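Local coordinates for protein glucose-6-phosphate isomerase (Chlamydia trachomatis D/UW-3/CX, PDB 6OTU) that catalyses the reversible isomerisation of glucose-6-phosphate to fructose-6-phosphate, at residues 21-26 against 321-326; 52-57 against 469-474; 58-63 against 433-438; 82-87 against 303-308; 94-99 against 491-496. All coordinates share one frame; numbering follows the deposited sequence.

Contact 1. Residues 21-26 against 321-326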
# COMPACT_ATOMS: atom_id res chain seq x y z
N VAL A 21 -30.80 -15.42 2.82
CA VAL A 21 -31.02 -16.70 3.49
C VAL A 21 -30.59 -17.86 2.58
O VAL A 21 -29.89 -18.79 3.00
CB VAL A 21 -32.49 -16.81 3.93
CG1 VAL A 21 -32.91 -18.26 4.18
CG2 VAL A 21 -32.71 -15.93 5.15
N ALA A 22 -30.99 -17.82 1.31
CA ALA A 22 -30.53 -18.86 0.38
C ALA A 22 -29.01 -18.87 0.26
O ALA A 22 -28.39 -19.93 0.18
CB ALA A 22 -31.16 -18.65 -1.00
N LEU A 23 -28.39 -17.68 0.25
CA LEU A 23 -26.95 -17.61 0.06
C LEU A 23 -26.19 -18.17 1.26
O LEU A 23 -25.08 -18.69 1.10
CB LEU A 23 -26.55 -16.16 -0.23
CG LEU A 23 -26.73 -15.66 -1.67
CD1 LEU A 23 -26.77 -14.13 -1.71
CD2 LEU A 23 -25.63 -16.22 -2.57
N GLN A 24 -26.77 -18.05 2.46
CA GLN A 24 -26.10 -18.57 3.65
C GLN A 24 -26.03 -20.09 3.60
O GLN A 24 -25.04 -20.67 4.04
CB GLN A 24 -26.83 -18.11 4.92
CG GLN A 24 -26.64 -16.62 5.20
CD GLN A 24 -27.37 -16.16 6.45
OE1 GLN A 24 -28.50 -16.60 6.73
NE2 GLN A 24 -26.74 -15.27 7.20
N GLU A 25 -27.07 -20.74 3.06
CA GLU A 25 -27.01 -22.19 2.84
C GLU A 25 -25.97 -22.54 1.79
O GLU A 25 -25.22 -23.51 1.95
CB GLU A 25 -28.39 -22.70 2.42
CG GLU A 25 -29.52 -22.02 3.15
CD GLU A 25 -30.81 -22.80 3.10
OE1 GLU A 25 -31.68 -22.54 3.97
OE2 GLU A 25 -30.95 -23.67 2.21
N MET A 26 -25.90 -21.77 0.71
CA MET A 26 -24.94 -22.05 -0.35
C MET A 26 -23.51 -21.85 0.13
O MET A 26 -22.61 -22.61 -0.23
CB MET A 26 -25.23 -21.17 -1.57
CG MET A 26 -26.59 -21.39 -2.16
SD MET A 26 -26.93 -20.31 -3.57
CE MET A 26 -28.72 -20.30 -3.47
N GLY A 321 -18.05 -9.25 -4.35
CA GLY A 321 -17.38 -8.82 -3.12
C GLY A 321 -18.19 -9.15 -1.88
O GLY A 321 -17.65 -9.59 -0.87
N VAL A 322 -19.51 -8.95 -1.95
CA VAL A 322 -20.41 -9.28 -0.84
C VAL A 322 -20.38 -10.78 -0.57
O VAL A 322 -20.38 -11.21 0.58
CB VAL A 322 -21.84 -8.78 -1.16
CG1 VAL A 322 -22.87 -9.46 -0.28
CG2 VAL A 322 -21.92 -7.26 -1.07
N TRP A 323 -20.36 -11.58 -1.64
CA TRP A 323 -20.19 -13.03 -1.50
C TRP A 323 -18.91 -13.36 -0.74
O TRP A 323 -18.94 -14.10 0.25
CB TRP A 323 -20.18 -13.70 -2.87
CG TRP A 323 -19.84 -15.17 -2.90
CD1 TRP A 323 -18.70 -15.74 -3.40
CD2 TRP A 323 -20.68 -16.27 -2.47
NE1 TRP A 323 -18.76 -17.10 -3.28
CE2 TRP A 323 -19.96 -17.46 -2.72
CE3 TRP A 323 -21.95 -16.35 -1.88
CZ2 TRP A 323 -20.46 -18.73 -2.39
CZ3 TRP A 323 -22.45 -17.62 -1.56
CH2 TRP A 323 -21.71 -18.79 -1.82
N ASN A 324 -17.79 -12.79 -1.16
CA ASN A 324 -16.53 -13.07 -0.48
C ASN A 324 -16.53 -12.52 0.95
O ASN A 324 -16.10 -13.21 1.88
CB ASN A 324 -15.37 -12.48 -1.28
CG ASN A 324 -14.98 -13.35 -2.47
OD1 ASN A 324 -15.12 -14.58 -2.44
ND2 ASN A 324 -14.48 -12.71 -3.52
N ARG A 325 -17.02 -11.30 1.14
CA ARG A 325 -16.88 -10.65 2.44
C ARG A 325 -17.85 -11.23 3.48
O ARG A 325 -17.43 -11.71 4.53
CB ARG A 325 -17.07 -9.14 2.31
CG ARG A 325 -17.16 -8.36 3.63
CD ARG A 325 -15.88 -8.44 4.46
NE ARG A 325 -15.75 -7.25 5.28
CZ ARG A 325 -15.33 -7.21 6.55
NH1 ARG A 325 -15.00 -8.32 7.19
NH2 ARG A 325 -15.26 -6.05 7.18
N ASN A 326 -19.15 -11.17 3.19
CA ASN A 326 -20.17 -11.59 4.15
C ASN A 326 -20.49 -13.08 4.09
O ASN A 326 -20.79 -13.68 5.12
CB ASN A 326 -21.47 -10.80 3.93
CG ASN A 326 -21.24 -9.28 3.88
OD1 ASN A 326 -21.33 -8.66 2.80
ND2 ASN A 326 -20.95 -8.69 5.03

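Contact 2. Residues 52-57 against 469-474. With ACT (acetate ion), chain B.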
# COMPACT_ATOMS: atom_id res chain seq x y z
N GLU A 52 -18.25 -2.19 -22.56
CA GLU A 52 -17.70 -0.88 -22.23
C GLU A 52 -16.17 -0.85 -22.29
O GLU A 52 -15.51 -0.14 -21.54
CB GLU A 52 -18.20 -0.40 -20.87
CG GLU A 52 -19.73 -0.18 -20.79
CD GLU A 52 -20.26 0.92 -21.75
OE1 GLU A 52 -21.46 0.88 -22.08
OE2 GLU A 52 -19.48 1.81 -22.17
N GLY A 53 -15.60 -1.61 -23.23
CA GLY A 53 -14.16 -1.68 -23.40
C GLY A 53 -13.42 -2.64 -22.50
O GLY A 53 -12.18 -2.64 -22.50
N PHE A 54 -14.13 -3.46 -21.71
CA PHE A 54 -13.50 -4.39 -20.78
C PHE A 54 -14.00 -5.81 -21.02
O PHE A 54 -15.10 -6.02 -21.51
CB PHE A 54 -13.78 -4.08 -19.31
CG PHE A 54 -13.40 -2.71 -18.88
CD1 PHE A 54 -12.11 -2.44 -18.45
CD2 PHE A 54 -14.33 -1.69 -18.87
CE1 PHE A 54 -11.75 -1.18 -18.03
CE2 PHE A 54 -13.99 -0.42 -18.45
CZ PHE A 54 -12.70 -0.16 -18.03
N THR A 55 -13.18 -6.78 -20.62
CA THR A 55 -13.66 -8.11 -20.31
C THR A 55 -13.43 -8.38 -18.83
O THR A 55 -12.40 -8.00 -18.26
CB THR A 55 -12.99 -9.19 -21.18
OG1 THR A 55 -13.17 -8.86 -22.56
CG2 THR A 55 -13.59 -10.57 -20.90
N TYR A 56 -14.43 -8.99 -18.20
CA TYR A 56 -14.41 -9.34 -16.78
C TYR A 56 -14.67 -10.84 -16.67
O TYR A 56 -15.74 -11.31 -17.07
CB TYR A 56 -15.47 -8.56 -16.03
CG TYR A 56 -15.45 -8.66 -14.52
CD1 TYR A 56 -14.42 -8.08 -13.78
CD2 TYR A 56 -16.47 -9.31 -13.83
CE1 TYR A 56 -14.41 -8.14 -12.39
CE2 TYR A 56 -16.47 -9.38 -12.43
CZ TYR A 56 -15.44 -8.78 -11.72
OH TYR A 56 -15.41 -8.84 -10.34
N SER A 57 -13.68 -11.58 -16.16
CA SER A 57 -13.77 -13.02 -15.97
C SER A 57 -13.78 -13.32 -14.48
O SER A 57 -12.96 -12.79 -13.73
CB SER A 57 -12.61 -13.76 -16.64
OG SER A 57 -12.87 -15.16 -16.76
N ALA A 469 -9.05 4.99 -18.02
CA ALA A 469 -8.84 5.45 -16.65
C ALA A 469 -10.14 5.99 -16.05
O ALA A 469 -10.47 5.68 -14.90
CB ALA A 469 -7.76 6.53 -16.60
N GLY A 470 -10.88 6.79 -16.82
CA GLY A 470 -12.15 7.30 -16.33
C GLY A 470 -13.18 6.21 -16.09
O GLY A 470 -13.92 6.25 -15.12
N SER A 471 -13.23 5.22 -16.99
CA SER A 471 -14.17 4.12 -16.78
C SER A 471 -13.79 3.30 -15.55
O SER A 471 -14.66 2.91 -14.77
CB SER A 471 -14.21 3.23 -18.03
OG SER A 471 -14.76 3.95 -19.13
N LEU A 472 -12.49 3.04 -15.36
CA LEU A 472 -12.04 2.27 -14.21
C LEU A 472 -12.35 3.00 -12.91
O LEU A 472 -12.76 2.38 -11.92
CB LEU A 472 -10.54 2.01 -14.30
CG LEU A 472 -10.05 0.66 -14.82
CD1 LEU A 472 -8.55 0.71 -15.00
CD2 LEU A 472 -10.45 -0.47 -13.88
N LEU A 473 -12.13 4.32 -12.89
CA LEU A 473 -12.48 5.10 -11.71
C LEU A 473 -13.96 4.97 -11.40
O LEU A 473 -14.34 4.59 -10.28
CB LEU A 473 -12.09 6.56 -11.91
CG LEU A 473 -12.40 7.51 -10.76
CD1 LEU A 473 -11.44 7.24 -9.61
CD2 LEU A 473 -12.25 8.93 -11.23
N ALA A 474 -14.82 5.23 -12.40
CA ALA A 474 -16.26 5.19 -12.15
C ALA A 474 -16.71 3.78 -11.77
O ALA A 474 -17.61 3.61 -10.95
CB ALA A 474 -17.03 5.69 -13.39
C ACT B . -11.17 -6.78 -24.52
O ACT B . -11.33 -7.99 -24.24
OXT ACT B . -10.20 -6.04 -24.19
CH3 ACT B . -12.32 -6.09 -25.38
O HOH W 1 -14.92 2.52 -21.57

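Contact 3. Residues 58-63 against 433-438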
# COMPACT_ATOMS: atom_id res chain seq x y z
N TYR A 58 -14.72 -14.17 -14.06
CA TYR A 58 -14.85 -14.56 -12.66
C TYR A 58 -15.03 -16.06 -12.53
O TYR A 58 -15.59 -16.53 -11.54
CB TYR A 58 -16.02 -13.84 -11.97
CG TYR A 58 -17.34 -13.87 -12.74
CD1 TYR A 58 -17.52 -13.08 -13.87
CD2 TYR A 58 -18.39 -14.69 -12.34
CE1 TYR A 58 -18.71 -13.09 -14.58
CE2 TYR A 58 -19.60 -14.72 -13.06
CZ TYR A 58 -19.75 -13.91 -14.18
OH TYR A 58 -20.93 -13.90 -14.90
N ALA A 59 -14.59 -16.83 -13.54
CA ALA A 59 -14.57 -18.28 -13.40
C ALA A 59 -13.68 -18.72 -12.23
O ALA A 59 -13.86 -19.83 -11.71
CB ALA A 59 -14.11 -18.91 -14.71
N THR A 60 -12.75 -17.88 -11.79
CA THR A 60 -11.89 -18.20 -10.66
C THR A 60 -12.42 -17.66 -9.33
O THR A 60 -11.67 -17.62 -8.35
CB THR A 60 -10.47 -17.68 -10.92
OG1 THR A 60 -10.53 -16.31 -11.34
CG2 THR A 60 -9.79 -18.50 -12.02
N GLU A 61 -13.68 -17.23 -9.28
CA GLU A 61 -14.39 -16.99 -8.02
C GLU A 61 -15.17 -18.25 -7.65
O GLU A 61 -15.58 -19.02 -8.52
CB GLU A 61 -15.37 -15.82 -8.13
CG GLU A 61 -14.76 -14.49 -8.54
CD GLU A 61 -14.23 -13.70 -7.37
OE1 GLU A 61 -14.33 -14.19 -6.22
OE2 GLU A 61 -13.70 -12.59 -7.60
N ARG A 62 -15.37 -18.45 -6.35
CA ARG A 62 -16.06 -19.64 -5.84
C ARG A 62 -17.58 -19.44 -5.93
O ARG A 62 -18.29 -19.36 -4.93
CB ARG A 62 -15.62 -19.95 -4.42
CG ARG A 62 -14.14 -20.27 -4.28
CD ARG A 62 -13.82 -20.88 -2.93
NE ARG A 62 -14.22 -22.28 -2.84
CZ ARG A 62 -14.03 -23.04 -1.76
NH1 ARG A 62 -13.46 -22.51 -0.68
NH2 ARG A 62 -14.42 -24.31 -1.75
N VAL A 63 -18.07 -19.35 -7.17
CA VAL A 63 -19.48 -19.14 -7.44
C VAL A 63 -19.92 -20.08 -8.55
O VAL A 63 -19.14 -20.39 -9.46
CB VAL A 63 -19.78 -17.67 -7.80
CG1 VAL A 63 -19.57 -16.76 -6.58
CG2 VAL A 63 -18.92 -17.20 -8.97
N GLN A 433 -1.33 -16.79 -12.58
CA GLN A 433 -1.42 -16.69 -11.12
C GLN A 433 -2.85 -16.85 -10.63
O GLN A 433 -3.09 -17.53 -9.62
CB GLN A 433 -0.83 -15.36 -10.66
CG GLN A 433 0.68 -15.29 -10.80
CD GLN A 433 1.42 -15.70 -9.53
OE1 GLN A 433 0.80 -15.97 -8.49
NE2 GLN A 433 2.76 -15.76 -9.61
N SER A 434 -3.80 -16.24 -11.33
CA SER A 434 -5.21 -16.43 -11.02
C SER A 434 -5.60 -17.91 -11.10
O SER A 434 -6.16 -18.48 -10.15
CB SER A 434 -6.05 -15.57 -11.98
OG SER A 434 -7.40 -15.95 -12.00
N LEU A 435 -5.27 -18.57 -12.21
CA LEU A 435 -5.49 -20.02 -12.32
C LEU A 435 -4.80 -20.79 -11.20
O LEU A 435 -5.39 -21.69 -10.60
CB LEU A 435 -5.02 -20.52 -13.68
CG LEU A 435 -5.96 -20.12 -14.81
CD1 LEU A 435 -5.41 -20.58 -16.13
CD2 LEU A 435 -7.34 -20.71 -14.60
N ALA A 436 -3.54 -20.45 -10.91
CA ALA A 436 -2.80 -21.15 -9.87
C ALA A 436 -3.45 -20.95 -8.51
O ALA A 436 -3.60 -21.90 -7.74
CB ALA A 436 -1.35 -20.69 -9.86
N LEU A 437 -3.88 -19.71 -8.21
CA LEU A 437 -4.53 -19.44 -6.93
C LEU A 437 -5.83 -20.22 -6.80
O LEU A 437 -6.16 -20.71 -5.71
CB LEU A 437 -4.78 -17.93 -6.76
CG LEU A 437 -3.59 -17.04 -6.36
CD1 LEU A 437 -3.87 -15.55 -6.60
CD2 LEU A 437 -3.17 -17.30 -4.91
N ALA A 438 -6.58 -20.35 -7.89
CA ALA A 438 -7.86 -21.05 -7.85
C ALA A 438 -7.70 -22.57 -7.82
O ALA A 438 -8.44 -23.27 -7.11
CB ALA A 438 -8.72 -20.63 -9.04

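Contact 4. Residues 82-87 against 303-308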
# COMPACT_ATOMS: atom_id res chain seq x y z
N LYS A 82 -32.55 0.80 -8.20
CA LYS A 82 -33.36 1.97 -7.87
C LYS A 82 -32.56 2.96 -7.05
O LYS A 82 -32.64 4.17 -7.26
CB LYS A 82 -34.64 1.55 -7.14
N GLN A 83 -31.73 2.46 -6.12
CA GLN A 83 -30.92 3.37 -5.33
C GLN A 83 -29.86 4.06 -6.18
O GLN A 83 -29.55 5.24 -5.96
CB GLN A 83 -30.28 2.62 -4.16
CG GLN A 83 -31.30 2.08 -3.14
CD GLN A 83 -30.60 1.48 -1.91
OE1 GLN A 83 -29.93 2.19 -1.16
NE2 GLN A 83 -30.76 0.17 -1.72
N MET A 84 -29.29 3.36 -7.17
CA MET A 84 -28.32 3.99 -8.06
C MET A 84 -28.97 5.11 -8.86
O MET A 84 -28.40 6.20 -8.99
CB MET A 84 -27.69 2.95 -8.99
CG MET A 84 -26.69 3.49 -10.01
SD MET A 84 -25.28 4.41 -9.32
CE MET A 84 -24.26 3.15 -8.51
N GLU A 85 -30.17 4.87 -9.38
CA GLU A 85 -30.90 5.93 -10.07
C GLU A 85 -31.11 7.11 -9.14
O GLU A 85 -30.77 8.25 -9.49
CB GLU A 85 -32.25 5.43 -10.55
CG GLU A 85 -32.21 4.55 -11.76
CD GLU A 85 -33.60 4.27 -12.27
OE1 GLU A 85 -34.32 5.25 -12.59
OE2 GLU A 85 -33.98 3.07 -12.33
N CYS A 86 -31.66 6.85 -7.95
CA CYS A 86 -31.92 7.90 -6.98
C CYS A 86 -30.68 8.74 -6.73
O CYS A 86 -30.73 9.98 -6.77
CB CYS A 86 -32.46 7.28 -5.68
SG CYS A 86 -34.28 6.98 -5.70
N MET A 87 -29.53 8.07 -6.53
CA MET A 87 -28.26 8.78 -6.35
C MET A 87 -27.96 9.66 -7.55
O MET A 87 -27.69 10.87 -7.41
CB MET A 87 -27.13 7.77 -6.12
CG MET A 87 -25.81 8.39 -5.71
SD MET A 87 -24.39 7.25 -5.72
CE MET A 87 -23.98 7.23 -7.48
N HIS A 303 -23.82 2.75 -17.76
CA HIS A 303 -23.83 1.29 -17.80
C HIS A 303 -24.26 0.70 -16.46
O HIS A 303 -24.85 -0.39 -16.44
CB HIS A 303 -22.45 0.78 -18.21
CG HIS A 303 -22.21 -0.67 -17.91
ND1 HIS A 303 -22.64 -1.68 -18.74
CD2 HIS A 303 -21.55 -1.27 -16.89
CE1 HIS A 303 -22.28 -2.85 -18.23
NE2 HIS A 303 -21.62 -2.63 -17.10
N ALA A 304 -24.00 1.40 -15.35
CA ALA A 304 -24.30 0.90 -14.00
C ALA A 304 -25.80 0.82 -13.70
O ALA A 304 -26.16 0.30 -12.64
CB ALA A 304 -23.63 1.78 -12.95
N LEU A 305 -26.66 1.34 -14.59
CA LEU A 305 -28.11 1.20 -14.48
C LEU A 305 -28.64 -0.09 -15.10
O LEU A 305 -29.86 -0.30 -15.11
CB LEU A 305 -28.82 2.39 -15.15
CG LEU A 305 -28.82 3.79 -14.52
CD1 LEU A 305 -28.97 3.73 -12.99
CD2 LEU A 305 -27.58 4.55 -14.91
N THR A 306 -27.76 -0.93 -15.64
CA THR A 306 -28.17 -2.18 -16.25
C THR A 306 -28.72 -3.13 -15.19
O THR A 306 -28.00 -3.48 -14.25
CB THR A 306 -26.98 -2.81 -16.98
OG1 THR A 306 -26.51 -1.91 -17.99
CG2 THR A 306 -27.37 -4.16 -17.61
N PRO A 307 -29.96 -3.59 -15.31
CA PRO A 307 -30.59 -4.29 -14.17
C PRO A 307 -30.09 -5.70 -13.92
O PRO A 307 -30.09 -6.13 -12.76
CB PRO A 307 -32.08 -4.29 -14.55
CG PRO A 307 -32.21 -3.33 -15.70
CD PRO A 307 -30.90 -3.31 -16.40
N LYS A 308 -29.68 -6.45 -14.95
CA LYS A 308 -29.16 -7.80 -14.74
C LYS A 308 -27.74 -7.72 -14.19
O LYS A 308 -26.84 -7.18 -14.86
CB LYS A 308 -29.20 -8.63 -16.03

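Contact 5. Residues 94-99 against 491-496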
# COMPACT_ATOMS: atom_id res chain seq x y z
N ASN A 94 -27.13 11.00 1.24
CA ASN A 94 -26.18 11.19 2.33
C ASN A 94 -26.97 11.64 3.55
O ASN A 94 -27.12 12.83 3.80
CB ASN A 94 -25.11 12.19 1.91
CG ASN A 94 -24.13 12.50 3.00
OD1 ASN A 94 -24.13 11.86 4.05
ND2 ASN A 94 -23.25 13.47 2.75
N ARG A 95 -27.51 10.69 4.31
CA ARG A 95 -28.24 11.07 5.51
C ARG A 95 -28.45 9.86 6.40
O ARG A 95 -28.46 8.71 5.94
CB ARG A 95 -29.58 11.72 5.18
CG ARG A 95 -30.59 10.77 4.59
CD ARG A 95 -31.95 11.46 4.47
NE ARG A 95 -32.48 11.93 5.76
CZ ARG A 95 -33.61 11.49 6.30
NH1 ARG A 95 -34.34 10.58 5.66
NH2 ARG A 95 -34.03 11.97 7.47
N ILE A 96 -28.63 10.13 7.69
CA ILE A 96 -28.98 9.13 8.69
C ILE A 96 -30.32 9.52 9.28
O ILE A 96 -30.47 10.63 9.82
CB ILE A 96 -27.90 9.02 9.78
CG1 ILE A 96 -26.55 8.56 9.20
CG2 ILE A 96 -28.35 8.08 10.88
CD1 ILE A 96 -26.59 7.18 8.58
N GLU A 97 -31.31 8.64 9.17
CA GLU A 97 -32.64 8.95 9.66
C GLU A 97 -32.66 8.85 11.18
O GLU A 97 -32.01 7.97 11.76
CB GLU A 97 -33.69 8.03 9.06
N GLY A 98 -33.38 9.76 11.81
CA GLY A 98 -33.53 9.77 13.24
C GLY A 98 -32.52 10.62 13.99
O GLY A 98 -32.69 10.84 15.19
N PHE A 99 -31.48 11.10 13.31
CA PHE A 99 -30.35 11.72 13.99
C PHE A 99 -29.81 12.85 13.12
O PHE A 99 -30.11 12.95 11.93
CB PHE A 99 -29.25 10.68 14.30
CG PHE A 99 -29.70 9.62 15.29
CD1 PHE A 99 -29.69 9.88 16.66
CD2 PHE A 99 -30.17 8.38 14.84
CE1 PHE A 99 -30.12 8.93 17.58
CE2 PHE A 99 -30.61 7.42 15.75
CZ PHE A 99 -30.59 7.69 17.13
N SER A 491 -22.80 5.43 2.64
CA SER A 491 -21.46 5.40 2.06
C SER A 491 -20.84 6.79 1.93
O SER A 491 -19.68 6.87 1.52
CB SER A 491 -21.49 4.76 0.67
OG SER A 491 -21.97 3.42 0.70
N PHE A 492 -21.55 7.88 2.22
CA PHE A 492 -21.13 9.16 1.68
C PHE A 492 -20.79 10.21 2.73
O PHE A 492 -20.51 11.35 2.37
CB PHE A 492 -22.21 9.69 0.71
CG PHE A 492 -22.59 8.69 -0.34
CD1 PHE A 492 -21.68 8.32 -1.34
CD2 PHE A 492 -23.83 8.06 -0.30
CE1 PHE A 492 -22.02 7.37 -2.30
CE2 PHE A 492 -24.18 7.10 -1.25
CZ PHE A 492 -23.27 6.75 -2.26
N ASP A 493 -20.79 9.85 4.02
CA ASP A 493 -20.20 10.73 5.03
C ASP A 493 -18.97 10.05 5.64
O ASP A 493 -18.52 8.99 5.19
CB ASP A 493 -21.25 11.14 6.08
CG ASP A 493 -21.82 9.96 6.84
OD1 ASP A 493 -21.48 8.79 6.51
OD2 ASP A 493 -22.63 10.21 7.77
N GLN A 494 -18.41 10.69 6.67
CA GLN A 494 -17.13 10.23 7.19
C GLN A 494 -16.88 10.82 8.58
O GLN A 494 -15.95 11.61 8.78
CB GLN A 494 -15.99 10.56 6.21
CG GLN A 494 -15.86 12.02 5.76
CD GLN A 494 -16.89 12.46 4.74
OE1 GLN A 494 -17.15 11.77 3.76
NE2 GLN A 494 -17.50 13.62 4.98
N GLU A 495 -17.72 10.44 9.54
CA GLU A 495 -17.59 11.01 10.88
C GLU A 495 -16.26 10.66 11.54
O GLU A 495 -15.82 11.39 12.43
CB GLU A 495 -18.77 10.56 11.73
CG GLU A 495 -20.07 11.24 11.34
CD GLU A 495 -20.02 12.76 11.48
OE1 GLU A 495 -19.42 13.26 12.47
OE2 GLU A 495 -20.56 13.45 10.59
N GLY A 496 -15.62 9.56 11.12
CA GLY A 496 -14.28 9.26 11.61
C GLY A 496 -13.24 10.27 11.15
O GLY A 496 -12.34 10.64 11.91

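Contact 1. Residues 21-26 against 321-326
Leu23, on helix 18-26, packs against the indole of Trp323, on helix 313-327. This is apolar helix-helix packing. The CD2 methyl of Leu23 lies 3.6 Å from Trp323 CZ3 and 3.7 Å from Trp323 CE3, on the six-membered ring, and comes to it obliquely. Trp323 CG is anti to the backbone N (chi1 172°), which sends the indole out from its own helix to bridge the gap. The backbones stay apart, with 8.3 Å between Leu23 CA and Trp323 CA.

Met26 C, the carbonyl carbon, sits at the indole edge, near its plane, with 4.1 Å between Met26 C and Trp323 CH2. Met26 CB is 4.3 Å from Trp323 CH2, while the sulfur end leads away.

The polar part of the indole works elsewhere: NE1 makes a weak hydrogen bond to Arg62 O. Helix 65-77 also packs on Leu23, Met26 and Trp323. The chemistry is that of a small buried core: the benzo end of the indole packs, and the pyrrole N-H serves a backbone carbonyl.

Contact 2. Residues 52-57 against 469-474
The contact joins the antiparallel part of the mixed sheet, at its second strand, 54-57, to helix 466-487. Phe54 opens the strand, and Ser471 and Leu472 lie on the helix. The Phe54 ring reaches the helix with its far end. Ser471 CB lies in the ring plane, at the edge, 3.7 Å from Phe54 CE2 and equally close to CZ. Leu472 CG approaches obliquely, 4.1 Å from Phe54 CE1. Phe54 CG stands anti to the carbonyl carbon (chi1 -57°), and the ring extends from the strand towards the helix. Leu459 of the neighbouring strand 456-461 touches both Phe54 and Leu472.

The polar link runs through one water. It donates to Glu52 O at 2.7 Å and to Ser471 OG at 2.8 Å. Ser471 OG is also hydrogen-bonded to Gly296 O on helix 287-303, so this hydroxyl connects two helices and the turn before the strand. Thr55 OG1 donates to an acetate ion at 2.6 Å from its O atom; the acetate probably comes from the crystallisation liquor. This is helix-on-sheet packing of an alpha/beta sandwich, the architecture of the phosphoglucose isomerase fold.

Contact 3. Residues 58-63 against 433-438
Thr60 packs closely against Ser434 and Ala438 on one side of helix 422-439. Its CG2 methyl lies 3.8 Å from Ala438 CB and 3.5 Å from Ser434 OG. The backbones are near here: Thr60 CA and Ala438 CA are 5.7 Å apart. The small side chain of Ala438 permits this approach.

The hydroxyls are close too, with 3.2 Å between Thr60 OG1 and Ser434 OG. Both have firm partners on Ser456, at the start of strand 456-461. Thr60 OG1 is hydrogen-bonded to Ser456 O, and Ser434 OG to Ser456 OG. Thr60 OG1 stands between the backbone N and the carbonyl carbon (chi1 50°), while CG2 is left beside the N to meet the helix.

The looser part lies at Leu435. Its CB points away from the loop, and its end returns only as far as 4.2 Å between Leu435 CD2 and Thr60 CG2. It is buried as well, and Gly524 of the second subunit packs on it. Further along the loop, Arg62 is partly exposed.

A type I beta turn, Tyr58 to Glu61, presents Thr60 to the helix. This turn follows strand 54-57 and leads towards helix 65-77. On its other side, helix 313-327 packs on Tyr58 and Val63, so the loop lies between that helix and helix 422-439.

Contact 4. Residues 82-87 against 303-308
Met84 and Glu85, on helix 80-89, receive the side chain of Leu305, which stands on a type I beta turn from His303 to Thr306. The turn starts at the last residue of helix 287-303 in this alpha/beta fold.

Apolar contacts come first. A single methyl of Leu305, CD1, touches both helix residues. It lies 3.8 Å from Met84 CG and 3.6 Å from Glu85 CG. Met84 and Leu305 cross at about a right angle, while Glu85 presents the aliphatic part of its chain to the methyl. Met84 CG is anti to the backbone N (chi1 178°), and the chain then bends twice. The Met84 side chain also touches His478 and Phe482 of helix 466-487. The Met84 side is buried; Glu85 is exposed to solvent.

A looser contact to the backbone follows. Met84 CG lies 4.2 Å from Ala304 O. That carbonyl oxygen accepts a hydrogen bond from Asn312 ND2, as does Thr306 O, so one side chain holds two points of the loop.

Hydrogen bonds close the turn and probably help to position Leu305. His303 O accepts from two groups of the same residue: Thr306 N, at 3.1 Å, and the hydroxyl Thr306 OG1. The hydroxyl donates at 2.7 Å from Thr306 OG1 to His303 O, at 140° from the C=O bond at the oxygen and tilted 18° from the carbonyl plane.

Contact 5. Residues 94-99 against 491-496
Asn94 and Phe492 bring two largely irregular segments together, with their CA atoms 5.5 Å apart. Segment 94-99 ends in a type II beta turn from Ile96 to Phe99, with Gly98 at a positive phi. Segment 491-496 runs into helix 495-511, and Gln494 holds its N-cap position. Gln494 also belongs to the glucose-6-phosphate pocket, so the contact borders that pocket; the Asp493 side chain is about 8 Å from the bound glucose-6-phosphate.

Asn94 carries the packing. Its CG is anti to the backbone N (chi1 177°), which lays the amide along the backbone of Phe492 and Asp493. Asn94 CB is 4.0 Å from Phe492 CB. The amide oxygen Asn94 OD1 lies 3.6 Å from Asp493 CB. The amide and the Asp493 carboxylate are turned 78° apart. Both ends of the amide are held: OD1 accepts from Asn490 ND2, and ND2 donates to Glu102 OE1. These bonds fix its rotation.

Asp493 points its CB towards Asn94 and sends its carboxylate to other partners. OD1 forms a salt bridge with Lys359 NZ. OD2 is hydrogen-bonded to Asn447 ND2 of the second subunit, which ties this region to the dimer interface. The positive Lys359 would probably favour the ionised carboxylate. Ile96 also faces the segment, loosely. The Phe492 ring leads away from Asn94, and Ser491 CB lies 3.8 Å above the plane, over the ring centre.

Overall arrangement
Along the chain, the first segments come in the order of contacts 1 to 5. Their partners lie hundreds of residues later, so the N-terminal region is spread over the later fold. Contacts 1 and 3 touch, with centres about 17 Å apart: Asn324 probably hydrogen-bonds Glu61. Segments 52-57 and 58-63 are consecutive, so contacts 2 and 3 share one run of chain from the mixed sheet. Contact 4 touches contact 2 through Glu52 and His303, and contact 5 through Met87 and Phe492. Contacts 3 and 5 are farthest apart, with centres about 36 Å apart. Contacts 1, 2, 3 and 5 all have residues that reach the second subunit; contact 4 does not. Contact 5 includes a residue of the substrate pocket.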